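PDB 4K9Q: benzoylformate Decarboxylase from Polynucleobacter necessarius, which binds thiamine diphosphate and a magnesium ion and probably decarboxylates benzoylformate to benzaldehyde and carbon dioxide. Local coordinates for residues A[231-236]-A[276-281]; A[272-277]-A[304-309]; A[297-302]-A[310-315]. One frame throughout, in Å; residues are numbered along the deposited sequence.

Contact 1 of 3, residues A[231-236]-A[276-281]; sequences APFAER and RYYPWI
Arg276 reaches across to the 231-236 loop, where Phe233 O and Glu235 OE1 share its NH1; both loops follow parallel strands of the Rossmann-like central domain of this thiamine diphosphate enzyme. The arginine chain runs extended through chi2, with CD 3.6 Å from Phe233 CB, then bends at chi3 (-74°), which turns NE out of the line of the chain; the guanidinium beyond it meets the acceptors. NH1 donates to Phe233 O (2.9 Å) and Glu235 OE1 (2.8 Å), the latter a salt bridge; both acceptors lie near the guanidinium plane, although OE1 is met from above its own carboxylate plane. The other carboxylate oxygen, Glu235 OE2, is in a salt bridge with Arg210. An alanine in place of Arg276 would probably leave Phe233 O and Glu235 OE1 without their shared donor and uncover one flank of Phe233 CB. Pro232 CB packs 3.6 Å from Arg276 O, a buried carbonyl oxygen with no hydrogen-bond partner. The Phe233 and Tyr278 rings meet obliquely, CZ of Phe233 lying 3.7 Å from CD2 of Tyr278. The Tyr278 side chain comes within about 5 Å, nearest atoms, of a bound thiamine diphosphate, and its OH bonds to Ser26 of the second subunit. Water 1 donates to Glu235 OE2 and accepts from Arg276 NH2.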
ATOM      1  N   ALA A 231      22.629 -25.062  -1.644  1.00 11.26           N
ATOM      2  CA  ALA A 231      22.604 -23.621  -1.404  1.00 11.18           C
ATOM      3  C   ALA A 231      22.457 -23.332   0.096  1.00 12.30           C
ATOM      4  O   ALA A 231      21.912 -24.158   0.829  1.00 11.59           O
ATOM      5  CB  ALA A 231      21.466 -22.984  -2.184  1.00 10.75           C
ATOM      6  N   PRO A 232      22.948 -22.167   0.555  1.00 14.59           N
ATOM      7  CA  PRO A 232      22.775 -21.824   1.975  1.00 13.01           C
ATOM      8  C   PRO A 232      21.299 -21.780   2.341  1.00 13.55           C
ATOM      9  O   PRO A 232      20.473 -21.299   1.552  1.00 12.00           O
ATOM     10  CB  PRO A 232      23.384 -20.415   2.081  1.00 13.07           C
ATOM     11  CG  PRO A 232      23.330 -19.866   0.674  1.00 12.38           C
ATOM     12  CD  PRO A 232      23.559 -21.065  -0.215  1.00 13.47           C
ATOM     13  N   PHE A 233      20.966 -22.286   3.526  1.00 12.72           N
ATOM     14  CA  PHE A 233      19.581 -22.239   3.988  1.00 13.29           C
ATOM     15  C   PHE A 233      18.589 -22.843   2.994  1.00 12.34           C
ATOM     16  O   PHE A 233      17.509 -22.294   2.756  1.00 14.46           O
ATOM     17  CB  PHE A 233      19.197 -20.812   4.377  1.00 14.85           C
ATOM     18  CG  PHE A 233      19.749 -20.406   5.706  1.00 15.11           C
ATOM     19  CD1 PHE A 233      19.109 -20.788   6.868  1.00 18.50           C
ATOM     20  CD2 PHE A 233      20.934 -19.687   5.799  1.00 19.21           C
ATOM     21  CE1 PHE A 233      19.622 -20.445   8.105  1.00 18.92           C
ATOM     22  CE2 PHE A 233      21.452 -19.340   7.042  1.00 18.14           C
ATOM     23  CZ  PHE A 233      20.797 -19.726   8.189  1.00 20.21           C
ATOM     24  N   ALA A 234      18.962 -23.979   2.415  1.00 13.13           N
ATOM     25  CA  ALA A 234      18.043 -24.720   1.564  1.00 12.88           C
ATOM     26  C   ALA A 234      17.018 -25.423   2.450  1.00 12.22           C
ATOM     27  O   ALA A 234      17.355 -26.318   3.223  1.00 14.84           O
ATOM     28  CB  ALA A 234      18.792 -25.723   0.696  1.00 12.26           C
ATOM     29  N   GLU A 235      15.766 -25.001   2.310  1.00 13.06           N
ATOM     30  CA  GLU A 235      14.673 -25.433   3.166  1.00 12.50           C
ATOM     31  C   GLU A 235      14.324 -26.910   2.986  1.00 14.65           C
ATOM     32  O   GLU A 235      13.772 -27.543   3.899  1.00 13.16           O
ATOM     33  CB  GLU A 235      13.437 -24.568   2.885  1.00 12.47           C
ATOM     34  CG  GLU A 235      12.928 -24.643   1.433  1.00 12.38           C
ATOM     35  CD  GLU A 235      13.483 -23.558   0.533  1.00 14.97           C
ATOM     36  OE1 GLU A 235      14.646 -23.119   0.711  1.00 13.99           O
ATOM     37  OE2 GLU A 235      12.751 -23.143  -0.386  1.00 16.33           O
ATOM     38  N   ARG A 236      14.629 -27.448   1.803  1.00 10.83           N
ATOM     39  CA  ARG A 236      14.333 -28.839   1.476  1.00 11.89           C
ATOM     40  C   ARG A 236      15.467 -29.433   0.657  1.00 13.33           C
ATOM     41  O   ARG A 236      15.992 -28.790  -0.255  1.00 11.47           O
ATOM     42  CB  ARG A 236      13.020 -28.943   0.712  1.00 12.17           C
ATOM     43  CG  ARG A 236      11.825 -28.594   1.568  1.00 11.63           C
ATOM     44  CD  ARG A 236      10.579 -28.513   0.761  1.00 14.66           C
ATOM     45  NE  ARG A 236      10.240 -29.804   0.177  1.00 14.68           N
ATOM     46  CZ  ARG A 236       9.149 -30.007  -0.545  1.00 13.06           C
ATOM     47  NH1 ARG A 236       8.317 -28.997  -0.749  1.00 11.69           N
ATOM     48  NH2 ARG A 236       8.897 -31.209  -1.057  1.00 12.90           N
ATOM     49  N   ARG A 276      21.168 -16.809  -0.532  1.00 11.81           N
ATOM     50  CA  ARG A 276      20.431 -16.611   0.713  1.00 11.76           C
ATOM     51  C   ARG A 276      21.409 -16.459   1.879  1.00 11.72           C
ATOM     52  O   ARG A 276      21.551 -17.349   2.732  1.00 12.53           O
ATOM     53  CB  ARG A 276      19.434 -17.754   0.937  1.00 12.45           C
ATOM     54  CG  ARG A 276      18.508 -17.550   2.124  1.00 13.44           C
ATOM     55  CD  ARG A 276      17.467 -18.647   2.148  1.00 11.36           C
ATOM     56  NE  ARG A 276      16.463 -18.434   1.108  1.00 13.99           N
ATOM     57  CZ  ARG A 276      15.643 -19.385   0.671  1.00 13.76           C
ATOM     58  NH1 ARG A 276      15.724 -20.608   1.178  1.00 14.40           N
ATOM     59  NH2 ARG A 276      14.753 -19.111  -0.273  1.00 16.62           N
ATOM     60  N   TYR A 277      22.088 -15.318   1.899  1.00 14.13           N
ATOM     61  CA  TYR A 277      23.045 -15.012   2.957  1.00 10.88           C
ATOM     62  C   TYR A 277      22.333 -14.689   4.265  1.00 12.11           C
ATOM     63  O   TYR A 277      21.147 -14.376   4.280  1.00 13.30           O
ATOM     64  CB  TYR A 277      23.887 -13.808   2.564  1.00 11.73           C
ATOM     65  CG  TYR A 277      24.744 -13.967   1.328  1.00 10.47           C
ATOM     66  CD1 TYR A 277      25.740 -14.933   1.263  1.00 13.26           C
ATOM     67  CD2 TYR A 277      24.598 -13.096   0.245  1.00 14.57           C
ATOM     68  CE1 TYR A 277      26.550 -15.044   0.133  1.00 13.48           C
ATOM     69  CE2 TYR A 277      25.406 -13.202  -0.881  1.00 15.31           C
ATOM     70  CZ  TYR A 277      26.381 -14.173  -0.925  1.00 15.73           C
ATOM     71  OH  TYR A 277      27.193 -14.274  -2.036  1.00 14.97           O
ATOM     72  N   TYR A 278      23.069 -14.740   5.367  1.00 11.14           N
ATOM     73  CA  TYR A 278      22.479 -14.395   6.657  1.00 15.50           C
ATOM     74  C   TYR A 278      23.409 -13.470   7.455  1.00 12.16           C
ATOM     75  O   TYR A 278      23.159 -12.266   7.529  1.00 13.49           O
ATOM     76  CB  TYR A 278      22.084 -15.659   7.434  1.00 16.20           C
ATOM     77  CG  TYR A 278      21.421 -15.396   8.768  1.00 22.79           C
ATOM     78  CD1 TYR A 278      20.825 -14.166   9.043  1.00 23.55           C
ATOM     79  CD2 TYR A 278      21.394 -16.374   9.747  1.00 26.77           C
ATOM     80  CE1 TYR A 278      20.224 -13.922  10.271  1.00 29.12           C
ATOM     81  CE2 TYR A 278      20.789 -16.145  10.974  1.00 27.15           C
ATOM     82  CZ  TYR A 278      20.209 -14.916  11.229  1.00 24.93           C
ATOM     83  OH  TYR A 278      19.607 -14.685  12.452  0.85 31.62           O
ATOM     84  N   PRO A 279      24.500 -14.010   8.024  1.00 13.46           N
ATOM     85  CA  PRO A 279      25.449 -13.126   8.704  1.00 14.40           C
ATOM     86  C   PRO A 279      26.198 -12.270   7.700  1.00 14.75           C
ATOM     87  O   PRO A 279      26.368 -12.680   6.548  1.00 13.74           O
ATOM     88  CB  PRO A 279      26.425 -14.107   9.359  1.00 15.67           C
ATOM     89  CG  PRO A 279      26.408 -15.285   8.454  1.00 13.95           C
ATOM     90  CD  PRO A 279      24.980 -15.404   7.989  1.00 14.57           C
ATOM     91  N   TRP A 280      26.629 -11.090   8.134  1.00 16.81           N
ATOM     92  CA  TRP A 280      27.491 -10.256   7.316  1.00 16.22           C
ATOM     93  C   TRP A 280      28.940 -10.714   7.474  1.00 16.17           C
ATOM     94  O   TRP A 280      29.512 -10.635   8.565  1.00 18.63           O
ATOM     95  CB  TRP A 280      27.334  -8.776   7.691  1.00 18.73           C
ATOM     96  CG  TRP A 280      28.396  -7.897   7.118  1.00 17.70           C
ATOM     97  CD1 TRP A 280      29.380  -7.230   7.808  1.00 20.41           C
ATOM     98  CD2 TRP A 280      28.609  -7.600   5.732  1.00 17.83           C
ATOM     99  NE1 TRP A 280      30.176  -6.529   6.933  1.00 22.76           N
ATOM    100  CE2 TRP A 280      29.725  -6.739   5.654  1.00 20.23           C
ATOM    101  CE3 TRP A 280      27.957  -7.970   4.549  1.00 17.90           C
ATOM    102  CZ2 TRP A 280      30.203  -6.249   4.442  1.00 21.95           C
ATOM    103  CZ3 TRP A 280      28.436  -7.484   3.348  1.00 18.80           C
ATOM    104  CH2 TRP A 280      29.547  -6.633   3.303  1.00 23.62           C
ATOM    105  N   ILE A 281      29.501 -11.224   6.384  1.00 17.40           N
ATOM    106  CA  ILE A 281      30.900 -11.628   6.333  1.00 16.53           C
ATOM    107  C   ILE A 281      31.453 -11.081   5.025  1.00 16.70           C
ATOM    108  O   ILE A 281      31.145 -11.586   3.941  1.00 14.15           O
ATOM    109  CB  ILE A 281      31.064 -13.152   6.391  1.00 16.32           C
ATOM    110  CG1 ILE A 281      30.509 -13.698   7.712  1.00 19.26           C
ATOM    111  CG2 ILE A 281      32.536 -13.537   6.275  1.00 18.64           C
ATOM    112  CD1 ILE A 281      30.671 -15.190   7.865  1.00 23.14           C
TER
HETATM  113  O   HOH W   1      12.494 -20.620  -1.133  1.00 14.99           O

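Contact 2 of 3, residues A[272-277]-A[304-309]; sequences APVFRY and KAVVGD
Val274 and Val306 hold the close part of this contact. Val306 N donates to Val274 O at 2.9 Å, and Ala305 CA approaches the same oxygen at 3.3 Å in a CA-H...O contact. The carbonyl oxygen thus has one N-H bond and one weaker C-H contact, and Val306 CG2 lies 3.5 Å from it. On the apolar side, Val274 CG1, anti to its backbone N (chi1 169°), touches two neighbouring valine methyls, Val306 CG2 at 3.9 Å and Val307 CG1 at 4.0 Å. Both segments are loops of the parallel, Rossmann-like sheet of the central domain: residues 272-277 follow strand 266-270, residues 304-309 lead into strand 309-312, outermost of the sheet within this chain, and Val274, Ala305 and Val307 also pack on strand 291-296. A cis peptide joins Val274 to Phe275, and Val274 CG1 sits over one face of the Phe275 ring, toward its rim. Toward Tyr277 the packing thins. Its ring meets Val306 at the edge, CE2 to CG1 4.2 Å, and its OH comes no nearer than 4.1 Å to Val306 CG2. Val306 and Val307 are partly exposed, unlike buried Val274 and Ala305; Asn106 of the second subunit packs on Val306, and Arg174 of the third on Ala305.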
ATOM      1  N   ALA A 272      17.767 -21.923  -6.799  1.00 13.01           N
ATOM      2  CA  ALA A 272      18.092 -21.205  -5.571  1.00 10.56           C
ATOM      3  C   ALA A 272      18.261 -19.713  -5.801  1.00 11.23           C
ATOM      4  O   ALA A 272      18.626 -19.282  -6.897  1.00 12.44           O
ATOM      5  CB  ALA A 272      19.384 -21.757  -4.985  1.00 10.25           C
ATOM      6  N   PRO A 273      18.038 -18.922  -4.745  1.00 11.32           N
ATOM      7  CA  PRO A 273      18.491 -17.528  -4.718  1.00 12.55           C
ATOM      8  C   PRO A 273      20.012 -17.466  -4.851  1.00 13.32           C
ATOM      9  O   PRO A 273      20.736 -18.412  -4.507  1.00 11.88           O
ATOM     10  CB  PRO A 273      18.113 -17.055  -3.306  1.00 15.06           C
ATOM     11  CG  PRO A 273      17.110 -18.053  -2.800  1.00 14.17           C
ATOM     12  CD  PRO A 273      17.453 -19.349  -3.458  1.00 12.50           C
ATOM     13  N   VAL A 274      20.502 -16.337  -5.337  1.00 11.54           N
ATOM     14  CA  VAL A 274      21.935 -16.100  -5.380  1.00 11.76           C
ATOM     15  C   VAL A 274      22.213 -14.811  -4.605  1.00 12.15           C
ATOM     16  O   VAL A 274      22.100 -13.721  -5.169  1.00 12.50           O
ATOM     17  CB  VAL A 274      22.432 -15.986  -6.853  1.00 10.44           C
ATOM     18  CG1 VAL A 274      23.873 -15.461  -6.925  1.00 12.62           C
ATOM     19  CG2 VAL A 274      22.345 -17.329  -7.542  1.00 10.95           C
ATOM     20  N   PHE A 275      22.513 -14.908  -3.307  1.00 11.80           N
ATOM     21  CA  PHE A 275      22.418 -16.122  -2.500  1.00 12.03           C
ATOM     22  C   PHE A 275      21.663 -15.781  -1.220  1.00 13.36           C
ATOM     23  O   PHE A 275      21.575 -14.607  -0.838  1.00 12.05           O
ATOM     24  CB  PHE A 275      23.809 -16.613  -2.074  1.00 11.23           C
ATOM     25  CG  PHE A 275      24.574 -17.312  -3.152  1.00 11.24           C
ATOM     26  CD1 PHE A 275      24.184 -18.569  -3.589  1.00 11.70           C
ATOM     27  CD2 PHE A 275      25.705 -16.721  -3.707  1.00 11.67           C
ATOM     28  CE1 PHE A 275      24.898 -19.233  -4.567  1.00 11.16           C
ATOM     29  CE2 PHE A 275      26.428 -17.378  -4.695  1.00 12.54           C
ATOM     30  CZ  PHE A 275      26.024 -18.632  -5.126  1.00 15.15           C
ATOM     31  N   ARG A 276      21.168 -16.809  -0.532  1.00 11.81           N
ATOM     32  CA  ARG A 276      20.431 -16.611   0.713  1.00 11.76           C
ATOM     33  C   ARG A 276      21.409 -16.459   1.879  1.00 11.72           C
ATOM     34  O   ARG A 276      21.551 -17.349   2.732  1.00 12.53           O
ATOM     35  CB  ARG A 276      19.434 -17.754   0.937  1.00 12.45           C
ATOM     36  CG  ARG A 276      18.508 -17.550   2.124  1.00 13.44           C
ATOM     37  CD  ARG A 276      17.467 -18.647   2.148  1.00 11.36           C
ATOM     38  NE  ARG A 276      16.463 -18.434   1.108  1.00 13.99           N
ATOM     39  CZ  ARG A 276      15.643 -19.385   0.671  1.00 13.76           C
ATOM     40  NH1 ARG A 276      15.724 -20.608   1.178  1.00 14.40           N
ATOM     41  NH2 ARG A 276      14.753 -19.111  -0.273  1.00 16.62           N
ATOM     42  N   TYR A 277      22.088 -15.318   1.899  1.00 14.13           N
ATOM     43  CA  TYR A 277      23.045 -15.012   2.957  1.00 10.88           C
ATOM     44  C   TYR A 277      22.333 -14.689   4.265  1.00 12.11           C
ATOM     45  O   TYR A 277      21.147 -14.376   4.280  1.00 13.30           O
ATOM     46  CB  TYR A 277      23.887 -13.808   2.564  1.00 11.73           C
ATOM     47  CG  TYR A 277      24.744 -13.967   1.328  1.00 10.47           C
ATOM     48  CD1 TYR A 277      25.740 -14.933   1.263  1.00 13.26           C
ATOM     49  CD2 TYR A 277      24.598 -13.096   0.245  1.00 14.57           C
ATOM     50  CE1 TYR A 277      26.550 -15.044   0.133  1.00 13.48           C
ATOM     51  CE2 TYR A 277      25.406 -13.202  -0.881  1.00 15.31           C
ATOM     52  CZ  TYR A 277      26.381 -14.173  -0.925  1.00 15.73           C
ATOM     53  OH  TYR A 277      27.193 -14.274  -2.036  1.00 14.97           O
ATOM     54  N   LYS A 304      17.094 -10.006  -8.342  1.00 13.42           N
ATOM     55  CA  LYS A 304      17.855  -9.412  -7.241  1.00 13.84           C
ATOM     56  C   LYS A 304      19.152 -10.159  -6.901  1.00 13.36           C
ATOM     57  O   LYS A 304      19.779  -9.884  -5.869  1.00 13.57           O
ATOM     58  CB  LYS A 304      16.967  -9.280  -5.989  1.00 10.55           C
ATOM     59  CG  LYS A 304      16.582 -10.591  -5.339  1.00 12.51           C
ATOM     60  CD  LYS A 304      15.459 -10.368  -4.333  1.00 13.92           C
ATOM     61  CE  LYS A 304      15.225 -11.603  -3.493  1.00 11.92           C
ATOM     62  NZ  LYS A 304      13.921 -11.515  -2.766  1.00 16.39           N
ATOM     63  N   ALA A 305      19.554 -11.092  -7.764  1.00 13.37           N
ATOM     64  CA  ALA A 305      20.795 -11.844  -7.571  1.00 13.38           C
ATOM     65  C   ALA A 305      22.003 -10.909  -7.413  1.00 14.05           C
ATOM     66  O   ALA A 305      22.053  -9.834  -8.011  1.00 12.07           O
ATOM     67  CB  ALA A 305      21.022 -12.810  -8.736  1.00 12.64           C
ATOM     68  N   VAL A 306      22.995 -11.328  -6.629  1.00 12.51           N
ATOM     69  CA  VAL A 306      24.172 -10.481  -6.412  1.00 13.31           C
ATOM     70  C   VAL A 306      25.129 -10.503  -7.608  1.00 13.83           C
ATOM     71  O   VAL A 306      25.921  -9.579  -7.802  1.00 14.78           O
ATOM     72  CB  VAL A 306      24.934 -10.876  -5.126  1.00 12.22           C
ATOM     73  CG1 VAL A 306      24.103 -10.557  -3.879  1.00 14.69           C
ATOM     74  CG2 VAL A 306      25.300 -12.350  -5.145  1.00 13.76           C
ATOM     75  N   VAL A 307      25.039 -11.555  -8.416  1.00 12.60           N
ATOM     76  CA  VAL A 307      25.981 -11.753  -9.508  1.00 16.13           C
ATOM     77  C   VAL A 307      25.392 -12.736 -10.511  1.00 13.07           C
ATOM     78  O   VAL A 307      24.512 -13.534 -10.162  1.00 14.50           O
ATOM     79  CB  VAL A 307      27.319 -12.333  -8.973  1.00 13.65           C
ATOM     80  CG1 VAL A 307      27.142 -13.786  -8.525  1.00 15.11           C
ATOM     81  CG2 VAL A 307      28.424 -12.222 -10.014  1.00 18.65           C
ATOM     82  N   GLY A 308      25.860 -12.670 -11.758  1.00 14.33           N
ATOM     83  CA  GLY A 308      25.656 -13.774 -12.682  1.00 14.45           C
ATOM     84  C   GLY A 308      24.737 -13.548 -13.866  1.00 14.24           C
ATOM     85  O   GLY A 308      24.100 -12.494 -14.000  1.00 15.64           O
ATOM     86  N   ASP A 309      24.698 -14.548 -14.742  1.00 12.85           N
ATOM     87  CA  ASP A 309      23.728 -14.590 -15.836  1.00 13.68           C
ATOM     88  C   ASP A 309      22.631 -15.577 -15.456  1.00 13.63           C
ATOM     89  O   ASP A 309      22.907 -16.730 -15.102  1.00 13.27           O
ATOM     90  CB  ASP A 309      24.408 -15.026 -17.134  1.00 14.94           C
ATOM     91  CG  ASP A 309      25.589 -14.138 -17.497  1.00 20.16           C
ATOM     92  OD1 ASP A 309      25.407 -12.908 -17.594  1.00 18.66           O
ATOM     93  OD2 ASP A 309      26.707 -14.669 -17.662  1.00 23.81           O
TER

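Contact 3 of 3, residues A[297-302]-A[310-315]; sequences DDPNMT and SLVSDS
Val312 and Thr302 face each other between helix 299-303 and strand 309-312, and no hydrogen bond joins the two segments. Thr302 can be followed outward. Its CB lies 3.6 Å from Ser310 OG and 3.8 Å from Ser310 CB. The methyl CG2, anti to the carbonyl carbon, reaches the strand, 3.5 Å from Ser310 CB, and also touches the backbone at Leu311 O. The hydroxyl OG1 takes the other branch, with chi1 at 47°: it packs 3.6 Å from Val312 CG2, while its hydrogen bond is made with Gln148 OE1 of the third subunit. Val312 directs CG1 to Pro299 CG (3.9 Å) and the Asp297 carbonyl, and CG2 to Thr302. Asp298 caps the helix, its OD1 accepting from Asn300 N. At the far end the backbones close in, Asp297 CA lying 3.2 Å from Ser313 O. Water 2 there donates to Asp297 OD2 and accepts from Ser315 N; the charge of Asp297 is also met by Lys89, and Asp314 OD1 bonds to Gln149. Strand 291-296, helix 299-303 and strand 309-312 form a beta-alpha-beta crossover, with this short helix packed on its second strand as in Rossmann-like parallel sheets.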
ATOM      1  N   ASP A 297      12.851 -20.557 -10.555  1.00 11.99           N
ATOM      2  CA  ASP A 297      11.502 -20.518 -11.106  1.00 13.10           C
ATOM      3  C   ASP A 297      10.777 -19.208 -10.757  1.00 14.01           C
ATOM      4  O   ASP A 297       9.645 -18.985 -11.168  1.00 12.36           O
ATOM      5  CB  ASP A 297      10.694 -21.757 -10.699  1.00 12.87           C
ATOM      6  CG  ASP A 297      10.432 -21.831  -9.204  1.00 19.52           C
ATOM      7  OD1 ASP A 297      10.228 -20.764  -8.575  1.00 18.31           O
ATOM      8  OD2 ASP A 297      10.416 -22.965  -8.666  1.00 19.09           O
ATOM      9  N   ASP A 298      11.464 -18.340 -10.018  1.00 12.15           N
ATOM     10  CA  ASP A 298      10.884 -17.108  -9.489  1.00 10.15           C
ATOM     11  C   ASP A 298      11.621 -15.881 -10.037  1.00 13.20           C
ATOM     12  O   ASP A 298      12.768 -15.636  -9.669  1.00 13.82           O
ATOM     13  CB  ASP A 298      11.017 -17.144  -7.961  1.00 11.32           C
ATOM     14  CG  ASP A 298      10.380 -15.950  -7.273  1.00 14.42           C
ATOM     15  OD1 ASP A 298       9.872 -15.036  -7.957  1.00 14.50           O
ATOM     16  OD2 ASP A 298      10.398 -15.934  -6.019  1.00 17.24           O
ATOM     17  N   PRO A 299      10.970 -15.108 -10.920  1.00 13.63           N
ATOM     18  CA  PRO A 299      11.630 -13.917 -11.473  1.00 13.40           C
ATOM     19  C   PRO A 299      12.111 -12.947 -10.379  1.00 13.32           C
ATOM     20  O   PRO A 299      13.045 -12.179 -10.602  1.00 12.48           O
ATOM     21  CB  PRO A 299      10.535 -13.275 -12.337  1.00 12.77           C
ATOM     22  CG  PRO A 299       9.614 -14.406 -12.688  1.00 16.26           C
ATOM     23  CD  PRO A 299       9.596 -15.272 -11.439  1.00 11.58           C
ATOM     24  N   ASN A 300      11.484 -12.976  -9.205  1.00 13.21           N
ATOM     25  CA  ASN A 300      11.952 -12.123  -8.114  1.00 13.48           C
ATOM     26  C   ASN A 300      13.379 -12.483  -7.705  1.00 13.94           C
ATOM     27  O   ASN A 300      14.209 -11.598  -7.472  1.00 13.38           O
ATOM     28  CB  ASN A 300      11.007 -12.203  -6.908  1.00 13.59           C
ATOM     29  CG  ASN A 300      11.492 -11.363  -5.729  1.00 14.98           C
ATOM     30  OD1 ASN A 300      11.990 -11.897  -4.734  1.00 15.09           O
ATOM     31  ND2 ASN A 300      11.356 -10.047  -5.845  1.00 17.23           N
ATOM     32  N   MET A 301      13.666 -13.783  -7.631  1.00 11.88           N
ATOM     33  CA  MET A 301      14.996 -14.250  -7.223  1.00 11.40           C
ATOM     34  C   MET A 301      16.073 -13.858  -8.222  1.00 12.25           C
ATOM     35  O   MET A 301      17.140 -13.361  -7.846  1.00 14.67           O
ATOM     36  CB  MET A 301      15.019 -15.767  -7.019  1.00 11.47           C
ATOM     37  CG  MET A 301      14.174 -16.219  -5.860  1.00 14.39           C
ATOM     38  SD  MET A 301      14.751 -15.423  -4.349  1.00 22.76           S
ATOM     39  CE  MET A 301      13.180 -14.930  -3.656  1.00 23.08           C
ATOM     40  N   THR A 302      15.805 -14.079  -9.500  1.00  9.75           N
ATOM     41  CA  THR A 302      16.789 -13.712 -10.505  1.00  9.86           C
ATOM     42  C   THR A 302      16.939 -12.182 -10.598  1.00 10.37           C
ATOM     43  O   THR A 302      18.028 -11.680 -10.881  1.00 14.52           O
ATOM     44  CB  THR A 302      16.445 -14.324 -11.871  1.00 10.30           C
ATOM     45  OG1 THR A 302      15.059 -14.094 -12.153  1.00 11.65           O
ATOM     46  CG2 THR A 302      16.723 -15.841 -11.862  1.00 13.65           C
ATOM     47  N   SER A 310      21.385 -15.127 -15.524  1.00 12.57           N
ATOM     48  CA  SER A 310      20.270 -15.937 -15.056  1.00 12.91           C
ATOM     49  C   SER A 310      19.239 -16.225 -16.136  1.00 12.44           C
ATOM     50  O   SER A 310      19.184 -15.552 -17.168  1.00 12.09           O
ATOM     51  CB  SER A 310      19.572 -15.230 -13.889  1.00 13.21           C
ATOM     52  OG  SER A 310      19.041 -13.983 -14.316  1.00 14.00           O
ATOM     53  N   LEU A 311      18.429 -17.246 -15.884  1.00 11.22           N
ATOM     54  CA  LEU A 311      17.191 -17.448 -16.632  1.00 11.72           C
ATOM     55  C   LEU A 311      16.096 -17.917 -15.677  1.00 13.46           C
ATOM     56  O   LEU A 311      16.386 -18.498 -14.620  1.00 12.69           O
ATOM     57  CB  LEU A 311      17.389 -18.444 -17.787  1.00 14.19           C
ATOM     58  CG  LEU A 311      17.746 -19.901 -17.480  1.00 13.30           C
ATOM     59  CD1 LEU A 311      16.504 -20.707 -17.117  1.00 15.06           C
ATOM     60  CD2 LEU A 311      18.434 -20.539 -18.673  1.00 15.71           C
ATOM     61  N   VAL A 312      14.842 -17.645 -16.034  1.00 12.12           N
ATOM     62  CA  VAL A 312      13.713 -18.103 -15.226  1.00 11.42           C
ATOM     63  C   VAL A 312      13.159 -19.396 -15.808  1.00 13.59           C
ATOM     64  O   VAL A 312      12.843 -19.469 -17.006  1.00 13.41           O
ATOM     65  CB  VAL A 312      12.591 -17.041 -15.141  1.00 14.05           C
ATOM     66  CG1 VAL A 312      11.542 -17.450 -14.102  1.00 14.44           C
ATOM     67  CG2 VAL A 312      13.168 -15.678 -14.804  1.00 12.63           C
ATOM     68  N   SER A 313      13.045 -20.417 -14.964  1.00 12.09           N
ATOM     69  CA  SER A 313      12.538 -21.713 -15.392  1.00 12.76           C
ATOM     70  C   SER A 313      12.229 -22.606 -14.204  1.00 13.18           C
ATOM     71  O   SER A 313      12.918 -22.561 -13.182  1.00 13.34           O
ATOM     72  CB  SER A 313      13.572 -22.428 -16.268  1.00 14.32           C
ATOM     73  OG  SER A 313      13.101 -23.694 -16.677  1.00 14.19           O
ATOM     74  N   ASP A 314      11.205 -23.434 -14.362  1.00 14.22           N
ATOM     75  CA  ASP A 314      11.025 -24.591 -13.497  1.00 12.41           C
ATOM     76  C   ASP A 314      12.326 -25.395 -13.494  1.00 14.45           C
ATOM     77  O   ASP A 314      12.946 -25.593 -14.543  1.00 14.31           O
ATOM     78  CB  ASP A 314       9.888 -25.464 -14.028  1.00 13.33           C
ATOM     79  CG  ASP A 314       9.617 -26.664 -13.153  1.00 17.47           C
ATOM     80  OD1 ASP A 314       8.846 -26.520 -12.177  1.00 16.78           O
ATOM     81  OD2 ASP A 314      10.160 -27.756 -13.443  1.00 15.03           O
ATOM     82  N   SER A 315      12.754 -25.857 -12.325  1.00 13.31           N
ATOM     83  CA  SER A 315      14.017 -26.577 -12.233  1.00 14.41           C
ATOM     84  C   SER A 315      14.014 -27.870 -13.043  1.00 13.46           C
ATOM     85  O   SER A 315      14.996 -28.201 -13.707  1.00 15.45           O
ATOM     86  CB  SER A 315      14.344 -26.903 -10.774  1.00 16.22           C
ATOM     87  OG  SER A 315      15.007 -25.809 -10.168  1.00 17.08           O
TER
HETATM   88  O   HOH W   2      11.164 -25.207 -10.098  1.00 13.67           O

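Overall arrangement
All three contacts are largely buried and belong to the central domain, yet they differ in chemistry. Contact 1 is the most polar across its segments, with a salt bridge and a water bridge, and it lies nearest the cofactor; contacts 2 and 3 lie away from the annotated sites. Contact 2 depends on one backbone bond and valine packing, contact 3 on packing, with no direct hydrogen bond between its segments and one bridging water. Contacts 1 and 2 share Arg276 and Tyr277 and touch through Ala231 CB and Ala272 CB, whereas 2 and 3 meet at Pro273 and Met301 and their segments alternate along the chain. Contacts 1 and 2 border the second subunit; contacts 2 and 3 the third.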